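Local coordinates for protein hydrogenase maturation factor (Thermoanaerobacter tengcongensis, PDB 3VTI) that accepts a carbamoyl group from HypF on sulfur and probably dehydrates it with ATP to a nitrile during [NiFe]-hydrogenase maturation, at residues G56-A61 with K98-K103; G65-F70 with L183-M188; K87-S92 with D118-N123; F37-L42 with M158-A163. All blocks are in the same frame, centred on the assembly; numbering follows the deposited sequence.

Interaction 1 (G56-A61 with K98-K103); sequences GTVNDA and KEAGVK. With MG (magnesium ion), chain K.
With chi1 at 162°, Val58 holds CG1 anti to its own backbone N and CG2 anti to its carbonyl carbon, an orientation that turns both methyls to Ala100 CB. Val58 CG1 sits 3.9 Å from Ala100 CB and Val58 CG2 4.0 Å from the same carbon. CG2 of Val58 also reaches Val102, just past the helix end, at 4.2 Å from its CG1. The turn between those two partners is a Schellman motif: Gly101 takes positive phi and its N bonds to Lys98 O at 3.1 Å, ending helix 83-100 and sending the chain into strand 103-112. Two residues on, and on the far side of helix 49-60, Asp60 binds the metal. Its chi1 of -80° sets CG beside the backbone N, and OD1 binds the magnesium ion at 2.0 Å; Asp22 and Asp199 supply further carboxylates, and a water is another ligand. The same short helical segment therefore serves the buried core and the metal site. Pro179 from a loop packs against Val58 and Ala100, Pro68 of strand 66-78 also touches Val58, and Lys103 pairs through its backbone with Leu69 and Leu71 of that strand.

Interaction 2 (G65-F70 with L183-M188); sequences GAKPLF and LIEKLM
Met188 folds its side chain over the backbone of Gly65. The side chain is bent at both chi2 (-39°) and chi3 (-63°), which lays the sulfur and the terminal methyl along the glycine rather than past it: SD and CE of Met188 each lie 3.8 Å from Gly65 CA. Gly65 has positive phi and no side chain, and the methionine comes directly against its alpha carbon. A second, polar touch lies nearer the surface. Lys67 and Glu185 run side by side, pointing the same way, the glutamate extended beyond CG and the lysine bent only at its last torsion. NZ of Lys67 stays 4.1 Å from OE1 of Glu185, too far for a salt bridge, though the opposite charges probably still attract. A water links them with weak bonds, accepting from Lys67 NZ at 3.3 Å and lying 3.4 Å from Glu185 OE1. That same OE1 is also hydrogen-bonded to Tyr131 OH. The contact links the strand of the N-terminal AIR synthase-related region to a helix of the C-terminal one. Further along the strand, Leu69 and Phe70 form a classic beta bulge opposite Ile127 and pack on Phe27 and Leu26 of the second subunit. Behind the helix, Met188 and Ile184 rest on Leu197 of strand 194-198, and Leu187 meets Ala265 of helix 262-270.

Interaction 3 (K87-S92 with D118-N123); sequences KKIVKS and DRIFIN
Ile89 meets two isoleucines of the strand in two different ways. Against Ile120 it comes tip to tip, and CD1 of Ile89 ends 4.2 Å from CG2 of Ile120, a branch methyl. Against Ile122 the approach is a slide, the two side chains passing in opposite directions until CG2 of Ile89 lies 3.7 Å from CD1 of Ile122. The branches of Ile89 are thus shared out. Its chi1 of -72° turns CG2 anti to the backbone N, toward Ile122, while the arm through CG1 carries CD1 to Ile120. Ile120 and Ile122 stand two residues apart on one strand and so turn to the same side of the sheet. This is the helical side of the N-terminal AIR synthase-related fold: helix 83-100 is the connection in a beta-alpha-beta crossover between the parallel neighbours 66-78 and 103-112, and it lies over the sheet beside helix 49-60, whose Ile49 touches both Ile89 and Ile122. Met93 and Leu86 of helix 83-100 extend the apolar layer over Ile122 and Ile120. Phe121, between the two isoleucines, turns to the other side and packs on Val117 of the second subunit. Just before the strand, Arg119 NH1 and Asp118 OD2 form a salt bridge at 3.6 Å, of charge only, as no N-H is aimed at the oxygen.

Interaction 4 (F37-L42 with M158-A163); sequences FTVKPL and MAVMSA
Val160 is the first residue of the helical segment to meet the loop, and it does so with both side chain and backbone. Its CG1 faces CG2 of Val39 at 4.4 Å, a loose apolar touch. The valine of the loop has chi1 at 68°, which leaves its CG2 anti to the backbone N and lets that methyl project to the helix. Val160 O lies off the rim of the proline ring, 4.3 Å from Pro41 CD. Next in order, Met161 points away from the loop and packs on an apolar side chain of the other protein in the complex, so neighbouring positions of one helix serve an internal and an intermolecular contact. Ser162 follows, its OG hydrogen-bonded to Leu167 O just beyond the helix. Ala163 brings the chain round to the loop again, one helical turn after Val160, and its CB meets Pro41 CG at 4.0 Å. The peptide before Pro41 is cis, and the ring turns its CD–CG rim to Val160 and Ala163. Behind the loop, Val39 also packs on Ile49 and Leu52 of helix 49-60, while Lys40 NZ donates a hydrogen bond to Asp118 O. No hydrogen bond joins the two segments: the contact is a modest apolar seam between the N-terminal and C-terminal regions, the two halves that make up AIR synthase-related proteins.

Overall arrangement
Interactions 1 and 3 are buried, their contacts across the segments are aliphatic, and both use helix 83-100 within the N-terminal region, with centres about 16 Å apart. Interactions 2 and 4 are partly buried and join that region to the C-terminal one on opposite sides of the chain's centre; interaction 2 adds a water-spanned pair of charges, whereas interaction 4 stays apolar. Interaction 1 alone contains a ligand of the magnesium ion. It touches interaction 2 where Lys103 N probably bonds to Leu69 O at 2.9 Å. Interactions 3 and 4 are similarly joined, through Ile122 O and Phe37 N at 2.8 Å, while the ring of Phe37 packs on Gly56 and Thr57 of interaction 1.

Interaction 1 (G56-A61 with K98-K103)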
loop_
_atom_site.group_PDB
_atom_site.type_symbol
_atom_site.label_atom_id
_atom_site.label_comp_id
_atom_site.label_asym_id
_atom_site.label_seq_id
_atom_site.Cartn_x
_atom_site.Cartn_y
_atom_site.Cartn_z
ATOM N N GLY C 56 9.299 -14.568 1.851
ATOM C CA GLY C 56 10.174 -13.529 2.381
ATOM C C GLY C 56 10.217 -13.491 3.892
ATOM O O GLY C 56 11.271 -13.320 4.491
ATOM N N THR C 57 9.056 -13.645 4.507
ATOM C CA THR C 57 8.952 -13.635 5.954
ATOM C C THR C 57 9.353 -14.971 6.574
ATOM O O THR C 57 9.910 -15.004 7.674
ATOM C CB THR C 57 7.553 -13.230 6.380
ATOM O OG1 THR C 57 7.372 -11.841 6.074
ATOM C CG2 THR C 57 7.348 -13.458 7.869
ATOM N N VAL C 58 9.088 -16.066 5.868
ATOM C CA VAL C 58 9.565 -17.370 6.297
ATOM C C VAL C 58 11.092 -17.326 6.320
ATOM O O VAL C 58 11.730 -17.763 7.277
ATOM C CB VAL C 58 9.036 -18.502 5.367
ATOM C CG1 VAL C 58 9.866 -19.800 5.521
ATOM C CG2 VAL C 58 7.539 -18.755 5.616
ATOM N N ASN C 59 11.670 -16.749 5.271
ATOM C CA ASN C 59 13.110 -16.617 5.160
ATOM C C ASN C 59 13.698 -15.747 6.267
ATOM O O ASN C 59 14.617 -16.181 6.985
ATOM C CB ASN C 59 13.496 -16.127 3.765
ATOM C CG ASN C 59 13.138 -17.147 2.675
ATOM O OD1 ASN C 59 12.939 -18.341 2.961
ATOM N ND2 ASN C 59 13.055 -16.683 1.425
ATOM N N ASP C 60 13.142 -14.541 6.422
ATOM C CA ASP C 60 13.598 -13.596 7.435
ATOM C C ASP C 60 13.524 -14.222 8.832
ATOM O O ASP C 60 14.398 -13.989 9.658
ATOM C CB ASP C 60 12.779 -12.297 7.384
ATOM C CG ASP C 60 13.231 -11.339 6.275
ATOM O OD1 ASP C 60 14.441 -11.049 6.149
ATOM O OD2 ASP C 60 12.348 -10.823 5.544
ATOM N N ALA C 61 12.491 -15.033 9.074
ATOM C CA ALA C 61 12.276 -15.663 10.373
ATOM C C ALA C 61 13.247 -16.820 10.657
ATOM O O ALA C 61 13.320 -17.310 11.796
ATOM C CB ALA C 61 10.835 -16.131 10.505
ATOM N N LYS C 98 2.279 -24.056 3.326
ATOM C CA LYS C 98 2.245 -25.511 3.375
ATOM C C LYS C 98 3.631 -26.109 3.101
ATOM O O LYS C 98 4.081 -26.977 3.837
ATOM C CB LYS C 98 1.219 -26.039 2.373
ATOM C CG LYS C 98 0.538 -27.326 2.792
ATOM C CD LYS C 98 -0.860 -27.436 2.177
ATOM C CE LYS C 98 -0.845 -28.241 0.888
ATOM N NZ LYS C 98 -0.888 -29.699 1.181
ATOM N N GLU C 99 4.298 -25.627 2.051
ATOM C CA GLU C 99 5.640 -26.082 1.692
ATOM C C GLU C 99 6.643 -25.727 2.781
ATOM O O GLU C 99 7.495 -26.545 3.140
ATOM C CB GLU C 99 6.092 -25.475 0.363
ATOM C CG GLU C 99 7.334 -26.153 -0.230
ATOM C CD GLU C 99 8.139 -25.257 -1.178
ATOM O OE1 GLU C 99 7.538 -24.452 -1.933
ATOM O OE2 GLU C 99 9.384 -25.371 -1.168
ATOM N N ALA C 100 6.534 -24.512 3.312
ATOM C CA ALA C 100 7.408 -24.074 4.393
ATOM C C ALA C 100 7.098 -24.749 5.737
ATOM O O ALA C 100 7.869 -24.619 6.680
ATOM C CB ALA C 100 7.366 -22.559 4.529
ATOM N N GLY C 101 5.982 -25.470 5.821
ATOM C CA GLY C 101 5.579 -26.126 7.068
ATOM C C GLY C 101 5.212 -25.108 8.134
ATOM O O GLY C 101 5.492 -25.301 9.319
ATOM N N VAL C 102 4.578 -24.026 7.690
ATOM C CA VAL C 102 4.268 -22.870 8.507
ATOM C C VAL C 102 2.747 -22.633 8.486
ATOM O O VAL C 102 2.049 -23.117 7.581
ATOM C CB VAL C 102 5.061 -21.647 7.967
ATOM C CG1 VAL C 102 4.148 -20.559 7.373
ATOM C CG2 VAL C 102 5.968 -21.086 9.033
ATOM N N LYS C 103 2.229 -21.919 9.484
ATOM C CA LYS C 103 0.799 -21.609 9.540
ATOM C C LYS C 103 0.519 -20.132 9.764
ATOM O O LYS C 103 1.135 -19.503 10.629
ATOM C CB LYS C 103 0.110 -22.418 10.631
ATOM C CG LYS C 103 -0.179 -23.843 10.244
ATOM C CD LYS C 103 -0.649 -24.647 11.449
ATOM C CE LYS C 103 -1.103 -26.035 11.036
ATOM N NZ LYS C 103 -1.335 -26.877 12.239
HETATM MG MG MG K . 16.063 -10.303 5.151
HETATM O O HOH W 1 15.956 -8.349 6.534
#

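Interaction 2 (G65-F70 with L183-M188)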
loop_
_atom_site.group_PDB
_atom_site.type_symbol
_atom_site.label_atom_id
_atom_site.label_comp_id
_atom_site.label_asym_id
_atom_site.label_seq_id
_atom_site.Cartn_x
_atom_site.Cartn_y
_atom_site.Cartn_z
ATOM N N GLY C 65 18.848 -18.500 12.584
ATOM C CA GLY C 65 19.117 -19.901 12.959
ATOM C C GLY C 65 17.884 -20.555 13.558
ATOM O O GLY C 65 17.941 -21.184 14.633
ATOM N N ALA C 66 16.761 -20.407 12.859
ATOM C CA ALA C 66 15.466 -20.728 13.436
ATOM C C ALA C 66 14.532 -21.449 12.479
ATOM O O ALA C 66 14.629 -21.297 11.257
ATOM C CB ALA C 66 14.805 -19.463 13.974
ATOM N N LYS C 67 13.652 -22.258 13.065
ATOM C CA LYS C 67 12.535 -22.867 12.369
ATOM C C LYS C 67 11.347 -21.907 12.453
ATOM O O LYS C 67 10.843 -21.646 13.548
ATOM C CB LYS C 67 12.181 -24.201 13.026
ATOM C CG LYS C 67 10.929 -24.864 12.471
ATOM C CD LYS C 67 10.791 -26.302 12.950
ATOM C CE LYS C 67 9.702 -27.026 12.161
ATOM N NZ LYS C 67 9.807 -26.752 10.688
ATOM N N PRO C 68 10.895 -21.371 11.307
ATOM C CA PRO C 68 9.710 -20.521 11.350
ATOM C C PRO C 68 8.464 -21.376 11.534
ATOM O O PRO C 68 8.401 -22.473 10.985
ATOM C CB PRO C 68 9.716 -19.846 9.975
ATOM C CG PRO C 68 10.401 -20.806 9.088
ATOM C CD PRO C 68 11.415 -21.531 9.936
ATOM N N LEU C 69 7.495 -20.880 12.299
ATOM C CA LEU C 69 6.291 -21.651 12.622
ATOM C C LEU C 69 4.987 -20.917 12.314
ATOM O O LEU C 69 4.063 -21.499 11.741
ATOM C CB LEU C 69 6.286 -22.067 14.100
ATOM C CG LEU C 69 7.288 -23.081 14.659
ATOM C CD1 LEU C 69 7.268 -23.037 16.187
ATOM C CD2 LEU C 69 7.010 -24.507 14.158
ATOM N N PHE C 70 4.910 -19.650 12.711
ATOM C CA PHE C 70 3.662 -18.901 12.652
ATOM C C PHE C 70 3.832 -17.586 11.940
ATOM O O PHE C 70 4.875 -16.927 12.064
ATOM C CB PHE C 70 3.094 -18.678 14.051
ATOM C CG PHE C 70 2.963 -19.944 14.854
ATOM C CD1 PHE C 70 2.081 -20.954 14.454
ATOM C CD2 PHE C 70 3.733 -20.142 15.998
ATOM C CE1 PHE C 70 1.963 -22.138 15.197
ATOM C CE2 PHE C 70 3.614 -21.315 16.747
ATOM C CZ PHE C 70 2.732 -22.315 16.346
ATOM N N LEU C 183 16.387 -25.527 3.730
ATOM C CA LEU C 183 17.817 -25.450 3.481
ATOM C C LEU C 183 18.581 -24.969 4.725
ATOM O O LEU C 183 19.631 -25.521 5.080
ATOM C CB LEU C 183 18.086 -24.541 2.279
ATOM C CG LEU C 183 19.521 -24.223 1.851
ATOM C CD1 LEU C 183 19.632 -24.170 0.351
ATOM C CD2 LEU C 183 19.956 -22.911 2.435
ATOM N N ILE C 184 18.046 -23.942 5.375
ATOM C CA ILE C 184 18.625 -23.403 6.603
ATOM C C ILE C 184 18.629 -24.454 7.731
ATOM O O ILE C 184 19.622 -24.604 8.454
ATOM C CB ILE C 184 17.925 -22.075 6.993
ATOM C CG1 ILE C 184 18.275 -20.994 5.959
ATOM C CG2 ILE C 184 18.332 -21.615 8.377
ATOM C CD1 ILE C 184 17.404 -19.734 6.008
ATOM N N GLU C 185 17.540 -25.209 7.848
ATOM C CA GLU C 185 17.471 -26.301 8.815
ATOM C C GLU C 185 18.641 -27.298 8.650
ATOM O O GLU C 185 19.209 -27.772 9.642
ATOM C CB GLU C 185 16.119 -27.024 8.719
ATOM C CG GLU C 185 15.926 -28.147 9.759
ATOM C CD GLU C 185 14.580 -28.856 9.630
ATOM O OE1 GLU C 185 13.574 -28.361 10.199
ATOM O OE2 GLU C 185 14.529 -29.905 8.954
ATOM N N LYS C 186 18.996 -27.611 7.406
ATOM C CA LYS C 186 20.106 -28.541 7.144
ATOM C C LYS C 186 21.459 -27.887 7.409
ATOM O O LYS C 186 22.421 -28.569 7.746
ATOM C CB LYS C 186 20.056 -29.114 5.716
ATOM C CG LYS C 186 18.837 -29.977 5.423
ATOM C CD LYS C 186 18.807 -30.427 3.962
ATOM C CE LYS C 186 19.627 -31.700 3.744
ATOM N NZ LYS C 186 20.029 -31.864 2.314
ATOM N N LEU C 187 21.529 -26.570 7.246
ATOM C CA LEU C 187 22.746 -25.829 7.555
ATOM C C LEU C 187 22.951 -25.740 9.056
ATOM O O LEU C 187 24.071 -25.836 9.532
ATOM C CB LEU C 187 22.714 -24.422 6.948
ATOM C CG LEU C 187 23.169 -24.244 5.502
ATOM C CD1 LEU C 187 22.781 -22.862 4.972
ATOM C CD2 LEU C 187 24.673 -24.472 5.345
ATOM N N MET C 188 21.857 -25.564 9.792
ATOM C CA MET C 188 21.917 -25.391 11.236
ATOM C C MET C 188 22.337 -26.670 11.959
ATOM O O MET C 188 22.472 -26.686 13.185
ATOM C CB MET C 188 20.599 -24.831 11.782
ATOM C CG MET C 188 20.288 -23.375 11.351
ATOM S SD MET C 188 21.690 -22.214 11.292
ATOM C CE MET C 188 22.224 -22.157 13.007
HETATM O O HOH W 2 12.317 -25.469 8.938
#

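Interaction 3 (K87-S92 with D118-N123)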
loop_
_atom_site.group_PDB
_atom_site.type_symbol
_atom_site.label_atom_id
_atom_site.label_comp_id
_atom_site.label_asym_id
_atom_site.label_seq_id
_atom_site.Cartn_x
_atom_site.Cartn_y
_atom_site.Cartn_z
ATOM N N LYS C 87 -8.142 -14.504 -5.183
ATOM C CA LYS C 87 -8.176 -15.944 -4.947
ATOM C C LYS C 87 -6.857 -16.607 -5.347
ATOM O O LYS C 87 -6.410 -17.545 -4.694
ATOM C CB LYS C 87 -9.348 -16.592 -5.692
ATOM C CG LYS C 87 -10.718 -16.277 -5.102
ATOM C CD LYS C 87 -11.809 -17.131 -5.722
ATOM C CE LYS C 87 -13.171 -16.813 -5.110
ATOM N NZ LYS C 87 -14.270 -17.613 -5.716
ATOM N N LYS C 88 -6.241 -16.106 -6.415
ATOM C CA LYS C 88 -4.949 -16.603 -6.889
ATOM C C LYS C 88 -3.810 -16.261 -5.922
ATOM O O LYS C 88 -2.930 -17.087 -5.670
ATOM C CB LYS C 88 -4.629 -16.057 -8.288
ATOM C CG LYS C 88 -5.353 -16.762 -9.420
ATOM C CD LYS C 88 -5.446 -15.896 -10.685
ATOM C CE LYS C 88 -4.184 -15.974 -11.544
ATOM N NZ LYS C 88 -4.385 -15.283 -12.853
ATOM N N ILE C 89 -3.832 -15.041 -5.395
ATOM C CA ILE C 89 -2.834 -14.584 -4.431
ATOM C C ILE C 89 -2.916 -15.400 -3.147
ATOM O O ILE C 89 -1.906 -15.924 -2.667
ATOM C CB ILE C 89 -2.991 -13.069 -4.137
ATOM C CG1 ILE C 89 -2.530 -12.250 -5.342
ATOM C CG2 ILE C 89 -2.222 -12.659 -2.880
ATOM C CD1 ILE C 89 -2.999 -10.818 -5.320
ATOM N N VAL C 90 -4.133 -15.525 -2.620
ATOM C CA VAL C 90 -4.388 -16.240 -1.375
ATOM C C VAL C 90 -3.987 -17.719 -1.497
ATOM O O VAL C 90 -3.306 -18.252 -0.615
ATOM C CB VAL C 90 -5.869 -16.050 -0.917
ATOM C CG1 VAL C 90 -6.172 -16.831 0.341
ATOM C CG2 VAL C 90 -6.152 -14.571 -0.665
ATOM N N LYS C 91 -4.395 -18.357 -2.596
ATOM C CA LYS C 91 -3.980 -19.725 -2.935
ATOM C C LYS C 91 -2.454 -19.899 -2.917
ATOM O O LYS C 91 -1.943 -20.848 -2.316
ATOM C CB LYS C 91 -4.533 -20.117 -4.310
ATOM C CG LYS C 91 -4.398 -21.596 -4.676
ATOM C CD LYS C 91 -4.793 -21.826 -6.124
ATOM C CE LYS C 91 -4.969 -23.312 -6.440
ATOM N NZ LYS C 91 -3.656 -24.022 -6.498
ATOM N N SER C 92 -1.743 -18.983 -3.581
ATOM C CA SER C 92 -0.278 -18.985 -3.601
ATOM C C SER C 92 0.325 -18.857 -2.204
ATOM O O SER C 92 1.339 -19.481 -1.902
ATOM C CB SER C 92 0.248 -17.862 -4.479
ATOM O OG SER C 92 0.012 -18.139 -5.838
ATOM N N ASP C 118 -2.487 1.246 -5.156
ATOM C CA ASP C 118 -2.394 0.548 -6.439
ATOM C C ASP C 118 -2.676 -0.948 -6.236
ATOM O O ASP C 118 -1.772 -1.738 -5.964
ATOM C CB ASP C 118 -1.024 0.776 -7.102
ATOM C CG ASP C 118 -0.991 0.364 -8.588
ATOM O OD1 ASP C 118 -2.059 0.128 -9.189
ATOM O OD2 ASP C 118 0.124 0.287 -9.162
ATOM N N ARG C 119 -3.955 -1.302 -6.345
ATOM C CA ARG C 119 -4.426 -2.688 -6.377
ATOM C C ARG C 119 -4.387 -3.414 -5.033
ATOM O O ARG C 119 -5.442 -3.651 -4.447
ATOM C CB ARG C 119 -3.706 -3.504 -7.454
ATOM C CG ARG C 119 -3.872 -3.016 -8.893
ATOM C CD ARG C 119 -2.879 -3.790 -9.723
ATOM N NE ARG C 119 -2.767 -3.348 -11.102
ATOM C CZ ARG C 119 -1.660 -2.865 -11.667
ATOM N NH1 ARG C 119 -0.541 -2.734 -10.976
ATOM N NH2 ARG C 119 -1.688 -2.500 -12.948
ATOM N N ILE C 120 -3.190 -3.768 -4.552
ATOM C CA ILE C 120 -3.048 -4.551 -3.315
ATOM C C ILE C 120 -1.625 -4.551 -2.738
ATOM O O ILE C 120 -0.653 -4.804 -3.457
ATOM C CB ILE C 120 -3.540 -6.024 -3.515
ATOM C CG1 ILE C 120 -3.457 -6.830 -2.212
ATOM C CG2 ILE C 120 -2.772 -6.716 -4.648
ATOM C CD1 ILE C 120 -4.269 -8.115 -2.231
ATOM N N PHE C 121 -1.513 -4.249 -1.445
ATOM C CA PHE C 121 -0.279 -4.493 -0.686
ATOM C C PHE C 121 -0.522 -5.555 0.371
ATOM O O PHE C 121 -1.643 -5.712 0.861
ATOM C CB PHE C 121 0.250 -3.224 -0.003
ATOM C CG PHE C 121 0.591 -2.110 -0.953
ATOM C CD1 PHE C 121 1.217 -2.372 -2.166
ATOM C CD2 PHE C 121 0.311 -0.798 -0.622
ATOM C CE1 PHE C 121 1.533 -1.353 -3.036
ATOM C CE2 PHE C 121 0.626 0.231 -1.487
ATOM C CZ PHE C 121 1.232 -0.043 -2.697
ATOM N N ILE C 122 0.534 -6.283 0.717
ATOM C CA ILE C 122 0.462 -7.292 1.754
ATOM C C ILE C 122 1.620 -7.144 2.742
ATOM O O ILE C 122 2.782 -6.988 2.343
ATOM C CB ILE C 122 0.442 -8.721 1.155
ATOM C CG1 ILE C 122 -0.734 -8.873 0.180
ATOM C CG2 ILE C 122 0.340 -9.771 2.255
ATOM C CD1 ILE C 122 -0.560 -9.985 -0.844
ATOM N N ASN C 123 1.296 -7.190 4.030
ATOM C CA ASN C 123 2.308 -7.302 5.061
ATOM C C ASN C 123 2.231 -8.652 5.752
ATOM O O ASN C 123 1.143 -9.135 6.063
ATOM C CB ASN C 123 2.186 -6.180 6.092
ATOM C CG ASN C 123 3.240 -6.287 7.186
ATOM O OD1 ASN C 123 3.135 -7.122 8.085
ATOM N ND2 ASN C 123 4.280 -5.466 7.091
#

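Interaction 4 (F37-L42 with M158-A163)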
loop_
_atom_site.group_PDB
_atom_site.type_symbol
_atom_site.label_atom_id
_atom_site.label_comp_id
_atom_site.label_asym_id
_atom_site.label_seq_id
_atom_site.Cartn_x
_atom_site.Cartn_y
_atom_site.Cartn_z
ATOM N N PHE C 37 5.061 -5.908 1.235
ATOM C CA PHE C 37 5.313 -6.365 -0.126
ATOM C C PHE C 37 4.505 -5.547 -1.127
ATOM O O PHE C 37 3.271 -5.571 -1.124
ATOM C CB PHE C 37 5.016 -7.858 -0.228
ATOM C CG PHE C 37 5.924 -8.695 0.627
ATOM C CD1 PHE C 37 7.085 -9.248 0.092
ATOM C CD2 PHE C 37 5.643 -8.891 1.980
ATOM C CE1 PHE C 37 7.943 -9.992 0.873
ATOM C CE2 PHE C 37 6.498 -9.635 2.770
ATOM C CZ PHE C 37 7.653 -10.191 2.215
ATOM N N THR C 38 5.219 -4.810 -1.969
ATOM C CA THR C 38 4.619 -3.770 -2.798
ATOM C C THR C 38 4.989 -3.948 -4.274
ATOM O O THR C 38 4.882 -3.022 -5.068
ATOM C CB THR C 38 5.070 -2.374 -2.317
ATOM O OG1 THR C 38 6.499 -2.314 -2.328
ATOM C CG2 THR C 38 4.588 -2.102 -0.902
ATOM N N VAL C 39 5.411 -5.157 -4.626
ATOM C CA VAL C 39 5.878 -5.492 -5.967
ATOM C C VAL C 39 4.810 -5.247 -7.052
ATOM O O VAL C 39 3.651 -5.615 -6.886
ATOM C CB VAL C 39 6.359 -6.969 -6.005
ATOM C CG1 VAL C 39 5.181 -7.933 -5.821
ATOM C CG2 VAL C 39 7.107 -7.278 -7.292
ATOM N N LYS C 40 5.223 -4.599 -8.142
ATOM C CA LYS C 40 4.445 -4.537 -9.381
ATOM C C LYS C 40 5.326 -5.055 -10.525
ATOM O O LYS C 40 6.480 -4.626 -10.662
ATOM C CB LYS C 40 3.954 -3.114 -9.685
ATOM C CG LYS C 40 2.824 -2.591 -8.784
ATOM C CD LYS C 40 1.690 -3.605 -8.620
ATOM C CE LYS C 40 0.516 -3.033 -7.858
ATOM N NZ LYS C 40 0.874 -2.514 -6.522
ATOM N N PRO C 41 4.798 -5.982 -11.348
ATOM C CA PRO C 41 3.426 -6.488 -11.345
ATOM C C PRO C 41 3.180 -7.547 -10.264
ATOM O O PRO C 41 4.124 -8.152 -9.761
ATOM C CB PRO C 41 3.289 -7.102 -12.738
ATOM C CG PRO C 41 4.669 -7.572 -13.076
ATOM C CD PRO C 41 5.652 -6.720 -12.298
ATOM N N LEU C 42 1.918 -7.766 -9.920
ATOM C CA LEU C 42 1.550 -8.692 -8.853
ATOM C C LEU C 42 1.795 -10.141 -9.251
ATOM O O LEU C 42 2.013 -10.996 -8.393
ATOM C CB LEU C 42 0.080 -8.508 -8.480
ATOM C CG LEU C 42 -0.385 -7.092 -8.139
ATOM C CD1 LEU C 42 -1.894 -6.994 -8.241
ATOM C CD2 LEU C 42 0.116 -6.647 -6.767
ATOM N N MET C 158 15.982 -9.159 -11.846
ATOM C CA MET C 158 15.902 -9.051 -13.292
ATOM C C MET C 158 14.547 -9.512 -13.830
ATOM O O MET C 158 14.060 -8.974 -14.816
ATOM C CB MET C 158 17.061 -9.778 -13.974
ATOM C CG MET C 158 17.174 -9.502 -15.475
ATOM S SD MET C 158 17.132 -7.746 -15.951
ATOM C CE MET C 158 18.783 -7.225 -15.495
ATOM N N ALA C 159 13.933 -10.488 -13.172
ATOM C CA ALA C 159 12.642 -11.010 -13.614
ATOM C C ALA C 159 11.524 -9.970 -13.531
ATOM O O ALA C 159 10.813 -9.753 -14.514
ATOM C CB ALA C 159 12.265 -12.289 -12.841
ATOM N N VAL C 160 11.374 -9.321 -12.376
ATOM C CA VAL C 160 10.327 -8.307 -12.227
ATOM C C VAL C 160 10.634 -7.055 -13.054
ATOM O O VAL C 160 9.730 -6.473 -13.632
ATOM C CB VAL C 160 9.944 -7.989 -10.738
ATOM C CG1 VAL C 160 10.098 -9.224 -9.859
ATOM C CG2 VAL C 160 10.742 -6.824 -10.175
ATOM N N MET C 161 11.906 -6.672 -13.136
ATOM C CA MET C 161 12.367 -5.624 -14.058
ATOM C C MET C 161 11.886 -5.887 -15.494
ATOM O O MET C 161 11.299 -5.016 -16.131
ATOM C CB MET C 161 13.901 -5.541 -14.011
ATOM C CG MET C 161 14.575 -4.756 -15.133
ATOM S SD MET C 161 15.365 -3.222 -14.605
ATOM C CE MET C 161 16.714 -3.817 -13.592
ATOM N N SER C 162 12.132 -7.102 -15.975
ATOM C CA SER C 162 11.768 -7.520 -17.323
ATOM C C SER C 162 10.261 -7.461 -17.575
ATOM O O SER C 162 9.816 -6.994 -18.622
ATOM C CB SER C 162 12.283 -8.935 -17.587
ATOM O OG SER C 162 11.842 -9.399 -18.846
ATOM N N ALA C 163 9.486 -7.945 -16.610
ATOM C CA ALA C 163 8.037 -7.932 -16.714
ATOM C C ALA C 163 7.465 -6.524 -16.543
ATOM O O ALA C 163 6.575 -6.131 -17.284
ATOM C CB ALA C 163 7.432 -8.892 -15.696
#